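Local coordinates for protein putative phosphatase (Bacteroides thetaiotaomicron, PDB 3KYA) that is of uncertain function, possibly a phosphatase, and binds zinc, with an IPT/TIG domain joined to a probable beta-propeller, at residues K227-A230 and F234-R237; P291-K294 and T299-Q302; I315-H318 and Y323-F326. All coordinates share one frame; numbering follows the deposited sequence.

Interaction 1: K227-A230 and F234-R237; sequences KRNA and FDDR. With EDO (1,2-ethanediol), chain N; EDO (1,2-ethanediol), chain M.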
loop_
_atom_site.group_PDB
_atom_site.type_symbol
_atom_site.label_atom_id
_atom_site.label_comp_id
_atom_site.label_asym_id
_atom_site.label_seq_id
_atom_site.Cartn_x
_atom_site.Cartn_y
_atom_site.Cartn_z
ATOM N N LYS A 227 8.286 -5.131 -43.775
ATOM C CA LYS A 227 7.489 -4.014 -44.270
ATOM C C LYS A 227 6.021 -4.370 -44.495
ATOM O O LYS A 227 5.688 -5.389 -45.119
ATOM C CB LYS A 227 8.086 -3.498 -45.576
ATOM C CG LYS A 227 7.490 -2.187 -46.074
ATOM C CD LYS A 227 8.180 -1.732 -47.347
ATOM C CE LYS A 227 7.733 -0.351 -47.748
ATOM N NZ LYS A 227 8.353 0.021 -49.040
ATOM N N ARG A 228 5.151 -3.502 -43.995
ATOM C CA ARG A 228 3.720 -3.654 -44.144
ATOM C C ARG A 228 3.352 -3.664 -45.634
ATOM O O ARG A 228 3.888 -2.877 -46.432
ATOM C CB ARG A 228 3.010 -2.512 -43.399
ATOM C CG ARG A 228 1.495 -2.682 -43.210
ATOM C CD ARG A 228 0.879 -1.466 -42.496
ATOM N NE ARG A 228 1.301 -1.284 -41.094
ATOM C CZ ARG A 228 0.669 -1.783 -40.026
ATOM N NH1 ARG A 228 -0.411 -2.557 -40.152
ATOM N NH2 ARG A 228 1.141 -1.533 -38.814
ATOM N N ASN A 229 2.452 -4.572 -46.003
ATOM C CA ASN A 229 1.969 -4.677 -47.374
ATOM C C ASN A 229 1.062 -3.495 -47.719
ATOM O O ASN A 229 0.576 -2.786 -46.823
ATOM C CB ASN A 229 1.188 -5.980 -47.583
ATOM C CG ASN A 229 2.060 -7.224 -47.452
ATOM O OD1 ASN A 229 3.187 -7.274 -47.965
ATOM N ND2 ASN A 229 1.537 -8.240 -46.778
ATOM N N ALA A 230 0.836 -3.298 -49.018
ATOM C CA ALA A 230 -0.035 -2.230 -49.501
ATOM C C ALA A 230 -1.443 -2.332 -48.916
ATOM O O ALA A 230 -2.092 -1.307 -48.723
ATOM C CB ALA A 230 -0.086 -2.209 -51.065
ATOM N N PHE A 234 0.721 -7.749 -42.491
ATOM C CA PHE A 234 2.091 -8.253 -42.388
ATOM C C PHE A 234 1.967 -9.757 -42.654
ATOM O O PHE A 234 1.374 -10.477 -41.834
ATOM C CB PHE A 234 2.733 -8.054 -41.012
ATOM C CG PHE A 234 2.994 -6.620 -40.636
ATOM C CD1 PHE A 234 4.147 -5.965 -41.069
ATOM C CD2 PHE A 234 2.098 -5.933 -39.825
ATOM C CE1 PHE A 234 4.387 -4.637 -40.720
ATOM C CE2 PHE A 234 2.339 -4.619 -39.458
ATOM C CZ PHE A 234 3.491 -3.965 -39.910
ATOM N N ASP A 235 2.480 -10.238 -43.787
ATOM C CA ASP A 235 2.408 -11.674 -44.087
ATOM C C ASP A 235 3.572 -12.148 -44.980
ATOM O O ASP A 235 4.583 -11.465 -45.099
ATOM C CB ASP A 235 1.015 -12.054 -44.646
ATOM C CG ASP A 235 0.676 -11.369 -45.967
ATOM O OD1 ASP A 235 1.592 -10.987 -46.731
ATOM O OD2 ASP A 235 -0.536 -11.259 -46.261
ATOM N N ASP A 236 3.437 -13.313 -45.605
ATOM C CA ASP A 236 4.537 -13.860 -46.406
ATOM C C ASP A 236 4.798 -13.081 -47.714
ATOM O O ASP A 236 5.776 -13.350 -48.404
ATOM C CB ASP A 236 4.348 -15.374 -46.630
ATOM C CG ASP A 236 4.516 -16.186 -45.334
ATOM O OD1 ASP A 236 5.266 -15.768 -44.426
ATOM O OD2 ASP A 236 3.898 -17.261 -45.218
ATOM N N ARG A 237 3.962 -12.099 -48.031
ATOM C CA ARG A 237 4.215 -11.242 -49.189
ATOM C C ARG A 237 5.100 -10.068 -48.787
ATOM O O ARG A 237 5.640 -9.379 -49.645
ATOM C CB ARG A 237 2.918 -10.680 -49.752
ATOM C CG ARG A 237 1.967 -11.712 -50.335
ATOM C CD ARG A 237 0.643 -11.059 -50.649
ATOM N NE ARG A 237 -0.012 -10.615 -49.426
ATOM C CZ ARG A 237 -1.088 -9.836 -49.376
ATOM N NH1 ARG A 237 -1.649 -9.392 -50.484
ATOM N NH2 ARG A 237 -1.603 -9.493 -48.200
HETATM C C1 EDO N . 1.540 2.251 -47.173
HETATM O O1 EDO N . 0.163 2.110 -46.824
HETATM C C2 EDO N . 2.305 0.999 -46.784
HETATM O O2 EDO N . 1.520 0.177 -45.900
HETATM C C1 EDO M . 7.499 -12.703 -43.415
HETATM O O1 EDO M . 6.958 -14.004 -43.113
HETATM C C2 EDO M . 8.009 -12.613 -44.854
HETATM O O2 EDO M . 8.883 -13.726 -45.110
#
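Asn229 and Asp235 make the polar half of this contact. Asn229 ND2 donates to Asp235 OD1 at 2.7 Å, a short but bent bond (134° at the hydrogen) that comes from above the carboxylate plane; amide and carboxylate planes are well turned from each other. Asp235 CG stands between its own backbone N and carbonyl carbon (chi1 63°), which brings OD1 back over the chain to accept the backbone N of Arg237 at 2.9 Å. The same carboxylate is held side-on by the Arg237 guanidinium, NE on the syn lone pair of OD1 and NH2 on OD2 at 2.8 Å as a salt bridge. OD1 thus collects three donors. Exchanging Asp235 for an alanine would probably leave Asn229 ND2 and the Arg237 guanidinium short of an acceptor and the turn free to open. Asn229 CG in turn lies over one face of that guanidinium; Asp231 is a second acidic partner of Arg237.

The second half of the contact sets Arg228 against the ring of Phe234. Phe234 CE2 stands over the centre of the Arg228 guanidinium, 3.3 Å from CZ, but the two planes are 60° apart, so the groups lean on each other without stacking. Arg228 CG sits over the rim of one ring face. The bend at chi3 folds the guanidinium back to the ring, and its NH1 continues to a salt bridge with Asp147.

Two ethanediol molecules, probably from the crystallisation liquor, donate to the outer surface: one to Asn229 O at 3.2 Å, the other to Asp236 OD1 at 2.8 Å.

Asp235 OD1 accepting from Arg237 N closes an Asx turn, set in the loop that joins strands 220-227 and 240-246, the last two strands of a four-stranded antiparallel sheet consistent with one blade of a beta-propeller.

Interaction 2: P291-K294 and T299-Q302; sequences PIVK and TFKQ
Val293 packs on the ring of Phe300, a small apolar contact by which the loop after helix 276-284 packs against strand 300-305 at Phe300; this is the outermost strand of a four-stranded antiparallel sheet of the probable beta-propeller. The valine uses both methyls. CG2 comes down over one ring face, displaced toward the CG end, 4.1 Å from the Phe300 ring centroid and 24° off the normal: a CH-pi contact. CG1, anti to the backbone N (chi1 169°), meets Phe300 CB, on the backbone side of the ring, at 3.8 Å. The Val293 backbone joins in, its CA lying 3.8 Å from Phe300 CD2.

At the far end of the ring the touch is lighter. Phe300 CZ reaches the backbone of Pro291, with Pro291 O 4.0 Å away, and CE2 passes more distantly by Ile292 O. The phenyl group is turned beside its own backbone N (chi1 -56°), which lays it along the loop so that it spans Pro291 to Val293.

Around this first shell lie Phe263 and Leu274 of the same sheet, and Ala244 of the preceding one; Phe263 touches both Val293 and Phe300, while Leu274 and Ala244 adjoin the phenylalanine. Pro291 and Val293 are both backbone-bonded to Ala245 of strand 240-246, the outermost strand of that preceding sheet, so the loop bridges two probable blades. Asn296, between the segments, ties the turn: its ND2 bonds Ile292 O. Lys294 leads off to Glu219.

The backbones themselves meet through water. One molecule donates both its hydrogens across the gap, to Val293 O at 3.1 Å and to Phe300 O at a short 2.6 Å.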
loop_
_atom_site.group_PDB
_atom_site.type_symbol
_atom_site.label_atom_id
_atom_site.label_comp_id
_atom_site.label_asym_id
_atom_site.label_seq_id
_atom_site.Cartn_x
_atom_site.Cartn_y
_atom_site.Cartn_z
ATOM N N PRO A 291 24.870 -5.112 -42.049
ATOM C CA PRO A 291 24.295 -5.384 -40.726
ATOM C C PRO A 291 25.287 -5.925 -39.686
ATOM O O PRO A 291 24.918 -6.084 -38.519
ATOM C CB PRO A 291 23.256 -6.456 -41.038
ATOM C CG PRO A 291 23.885 -7.243 -42.149
ATOM C CD PRO A 291 24.675 -6.253 -42.961
ATOM N N ILE A 292 26.524 -6.214 -40.100
ATOM C CA ILE A 292 27.536 -6.754 -39.189
ATOM C C ILE A 292 27.916 -5.691 -38.151
ATOM O O ILE A 292 28.689 -4.780 -38.429
ATOM C CB ILE A 292 28.790 -7.259 -39.952
ATOM C CG1 ILE A 292 28.414 -8.356 -40.958
ATOM C CG2 ILE A 292 29.830 -7.798 -38.985
ATOM C CD1 ILE A 292 27.722 -9.556 -40.344
ATOM N N VAL A 293 27.353 -5.820 -36.951
ATOM C CA VAL A 293 27.568 -4.877 -35.855
ATOM C C VAL A 293 29.047 -4.609 -35.533
ATOM O O VAL A 293 29.464 -3.455 -35.440
ATOM C CB VAL A 293 26.832 -5.356 -34.562
ATOM C CG1 VAL A 293 27.253 -4.538 -33.360
ATOM C CG2 VAL A 293 25.303 -5.287 -34.750
ATOM N N LYS A 294 29.829 -5.670 -35.392
ATOM C CA LYS A 294 31.244 -5.525 -35.009
ATOM C C LYS A 294 32.073 -4.640 -35.957
ATOM O O LYS A 294 32.988 -3.940 -35.514
ATOM C CB LYS A 294 31.895 -6.903 -34.858
ATOM C CG LYS A 294 32.059 -7.685 -36.153
ATOM C CD LYS A 294 32.705 -9.036 -35.897
ATOM C CE LYS A 294 33.143 -9.705 -37.194
ATOM N NZ LYS A 294 33.828 -11.008 -36.949
ATOM N N THR A 299 27.773 3.191 -36.196
ATOM C CA THR A 299 26.351 3.071 -36.557
ATOM C C THR A 299 25.556 2.206 -35.553
ATOM O O THR A 299 24.411 2.520 -35.212
ATOM C CB THR A 299 26.210 2.511 -37.984
ATOM O OG1 THR A 299 26.727 1.177 -38.036
ATOM C CG2 THR A 299 26.977 3.385 -38.972
ATOM N N PHE A 300 26.163 1.111 -35.091
ATOM C CA PHE A 300 25.553 0.238 -34.077
ATOM C C PHE A 300 26.330 0.545 -32.809
ATOM O O PHE A 300 27.248 -0.189 -32.437
ATOM C CB PHE A 300 25.669 -1.239 -34.428
ATOM C CG PHE A 300 25.083 -1.593 -35.763
ATOM C CD1 PHE A 300 23.732 -1.890 -35.884
ATOM C CD2 PHE A 300 25.880 -1.624 -36.898
ATOM C CE1 PHE A 300 23.186 -2.215 -37.119
ATOM C CE2 PHE A 300 25.345 -1.946 -38.133
ATOM C CZ PHE A 300 23.999 -2.242 -38.247
ATOM N N LYS A 301 25.977 1.646 -32.154
ATOM C CA LYS A 301 26.742 2.117 -30.993
ATOM C C LYS A 301 26.539 1.276 -29.732
ATOM O O LYS A 301 25.415 1.129 -29.264
ATOM C CB LYS A 301 26.391 3.584 -30.715
ATOM C CG LYS A 301 27.267 4.254 -29.679
ATOM C CD LYS A 301 26.962 5.744 -29.495
ATOM C CE LYS A 301 27.751 6.291 -28.276
ATOM N NZ LYS A 301 27.644 7.769 -28.078
ATOM N N GLN A 302 27.637 0.744 -29.179
ATOM C CA GLN A 302 27.591 -0.038 -27.935
ATOM C C GLN A 302 27.698 0.926 -26.753
ATOM O O GLN A 302 28.762 1.451 -26.478
ATOM C CB GLN A 302 28.694 -1.102 -27.883
ATOM C CG GLN A 302 28.725 -1.920 -26.579
ATOM C CD GLN A 302 29.711 -3.082 -26.603
ATOM O OE1 GLN A 302 29.918 -3.723 -27.638
ATOM N NE2 GLN A 302 30.293 -3.379 -25.453
HETATM O O HOH W 1 29.264 -1.739 -32.839
#

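Interaction 3: I315-H318 and Y323-F326; sequences IFIH and YAYF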
loop_
_atom_site.group_PDB
_atom_site.type_symbol
_atom_site.label_atom_id
_atom_site.label_comp_id
_atom_site.label_asym_id
_atom_site.label_seq_id
_atom_site.Cartn_x
_atom_site.Cartn_y
_atom_site.Cartn_z
ATOM N N ILE A 315 14.366 -4.881 -22.730
ATOM C CA ILE A 315 14.310 -3.461 -22.406
ATOM C C ILE A 315 12.874 -2.956 -22.509
ATOM O O ILE A 315 12.227 -3.097 -23.567
ATOM C CB ILE A 315 15.208 -2.661 -23.376
ATOM C CG1 ILE A 315 16.643 -3.217 -23.366
ATOM C CG2 ILE A 315 15.206 -1.174 -23.041
ATOM C CD1 ILE A 315 17.534 -2.626 -24.471
ATOM N N PHE A 316 12.388 -2.369 -21.419
ATOM C CA PHE A 316 11.026 -1.824 -21.335
ATOM C C PHE A 316 11.131 -0.339 -21.034
ATOM O O PHE A 316 11.578 0.062 -19.942
ATOM C CB PHE A 316 10.208 -2.564 -20.262
ATOM C CG PHE A 316 10.264 -4.055 -20.404
ATOM C CD1 PHE A 316 9.528 -4.703 -21.387
ATOM C CD2 PHE A 316 11.067 -4.818 -19.563
ATOM C CE1 PHE A 316 9.608 -6.065 -21.547
ATOM C CE2 PHE A 316 11.132 -6.197 -19.707
ATOM C CZ PHE A 316 10.402 -6.824 -20.701
ATOM N N ILE A 317 10.749 0.484 -22.010
ATOM C CA ILE A 317 10.902 1.941 -21.896
ATOM C C ILE A 317 9.599 2.614 -21.448
ATOM O O ILE A 317 8.525 2.295 -21.949
ATOM C CB ILE A 317 11.396 2.556 -23.220
ATOM C CG1 ILE A 317 12.676 1.844 -23.693
ATOM C CG2 ILE A 317 11.630 4.066 -23.071
ATOM C CD1 ILE A 317 13.156 2.268 -25.098
ATOM N N HIS A 318 9.727 3.533 -20.497
ATOM C CA HIS A 318 8.618 4.306 -19.955
ATOM C C HIS A 318 7.963 5.111 -21.096
ATOM O O HIS A 318 8.665 5.567 -22.009
ATOM C CB HIS A 318 9.166 5.228 -18.862
ATOM C CG HIS A 318 8.128 5.949 -18.071
ATOM N ND1 HIS A 318 7.636 7.186 -18.429
ATOM C CD2 HIS A 318 7.499 5.614 -16.920
ATOM C CE1 HIS A 318 6.752 7.583 -17.529
ATOM N NE2 HIS A 318 6.657 6.650 -16.596
ATOM N N TYR A 323 13.069 7.070 -18.945
ATOM C CA TYR A 323 13.798 5.969 -18.326
ATOM C C TYR A 323 13.298 4.628 -18.838
ATOM O O TYR A 323 12.293 4.565 -19.557
ATOM C CB TYR A 323 13.749 6.025 -16.800
ATOM C CG TYR A 323 12.416 5.822 -16.121
ATOM C CD1 TYR A 323 12.006 4.556 -15.718
ATOM C CD2 TYR A 323 11.606 6.906 -15.801
ATOM C CE1 TYR A 323 10.803 4.373 -15.031
ATOM C CE2 TYR A 323 10.387 6.734 -15.125
ATOM C CZ TYR A 323 9.998 5.466 -14.744
ATOM O OH TYR A 323 8.815 5.293 -14.049
ATOM N N ALA A 324 14.035 3.574 -18.495
ATOM C CA ALA A 324 13.720 2.208 -18.889
ATOM C C ALA A 324 14.074 1.215 -17.797
ATOM O O ALA A 324 14.948 1.478 -16.962
ATOM C CB ALA A 324 14.473 1.839 -20.154
ATOM N N TYR A 325 13.375 0.085 -17.798
ATOM C CA TYR A 325 13.712 -1.026 -16.930
ATOM C C TYR A 325 14.304 -2.145 -17.793
ATOM O O TYR A 325 13.798 -2.433 -18.879
ATOM C CB TYR A 325 12.499 -1.569 -16.161
ATOM C CG TYR A 325 11.830 -0.613 -15.198
ATOM C CD1 TYR A 325 12.545 0.385 -14.541
ATOM C CD2 TYR A 325 10.498 -0.777 -14.858
ATOM C CE1 TYR A 325 11.930 1.225 -13.640
ATOM C CE2 TYR A 325 9.877 0.064 -13.947
ATOM C CZ TYR A 325 10.592 1.057 -13.342
ATOM O OH TYR A 325 9.962 1.889 -12.446
ATOM N N PHE A 326 15.387 -2.759 -17.327
ATOM C CA PHE A 326 15.979 -3.894 -18.017
ATOM C C PHE A 326 15.637 -5.134 -17.191
ATOM O O PHE A 326 16.103 -5.273 -16.053
ATOM C CB PHE A 326 17.507 -3.778 -18.177
ATOM C CG PHE A 326 17.977 -2.527 -18.879
ATOM C CD1 PHE A 326 17.189 -1.877 -19.811
ATOM C CD2 PHE A 326 19.254 -2.060 -18.676
ATOM C CE1 PHE A 326 17.655 -0.743 -20.478
ATOM C CE2 PHE A 326 19.718 -0.929 -19.355
ATOM C CZ PHE A 326 18.908 -0.278 -20.244
#
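His318 and Tyr323 meet in a closely packed part of this contact, where the turn begins. His318 CB sits almost exactly over the centre of the Tyr323 ring, 4.0 Å from the centroid and 2° off the normal, and the imidazole runs on toward the phenol end, bringing CD2 within 3.2 Å of Tyr323 OH. The ring planes are tilted by 31°, an oblique pairing. Tyr323 is turned between its own backbone N and carbonyl carbon (chi1 66°), which folds the ring back under the histidine. Glu389 then takes both polar ends, OE1 with Tyr323 OH and OE2 with His318 NE2, while Thr320 meets ND1.

Strands 313-317 and 323-328 form an antiparallel beta hairpin, the first two strands of a four-stranded sheet consistent with a propeller blade. Phe316 and Tyr325 are its hydrogen-bonded pair, Tyr325 N reaching Phe316 O at 2.8 Å; His318 N bonds Tyr323 O beyond it. On the face holding Ile315, Ile317, Ala324 and Phe326, packing is close. Ile315 CG2 touches the edge of the Phe326 ring, 3.6 Å from CE1, the two side chains pointing the same way. Ile317 and Ala324, a non-hydrogen-bonded pair, lie 4.1 Å apart CA to CA, an approach the small alanine side chain probably eases.

Between the two strands the contact is looser at Phe316 and Tyr325. The ring of partly exposed Phe316 touches the opposite strand only at Tyr325 O, 3.7 Å from CD2, and leans on Phe334 instead. Buried Tyr325 leads away to stack on Phe352 and meet Phe393 edge-to-face.

The three contacts follow one another along the chain and belong to three consecutive sheets of the probable propeller or the loops joining their strands. Interaction 1 is about 27 Å from interaction 2 and about 29 Å from interaction 3, centre to centre; interactions 2 and 3 are closest, with nearest atoms about 10 Å apart. Strand 240-246, which follows the loop of interaction 1, carries Ala245, backbone partner of Pro291 and Val293. A zinc ion lies about 5 Å from the side chain of Lys227 and one about 5 Å from that of Ile292; the nearby Glu205 and Glu219 are zinc-binding residues whose ligand is not bound to this chain. Tyr323 is about 14 Å from zinc.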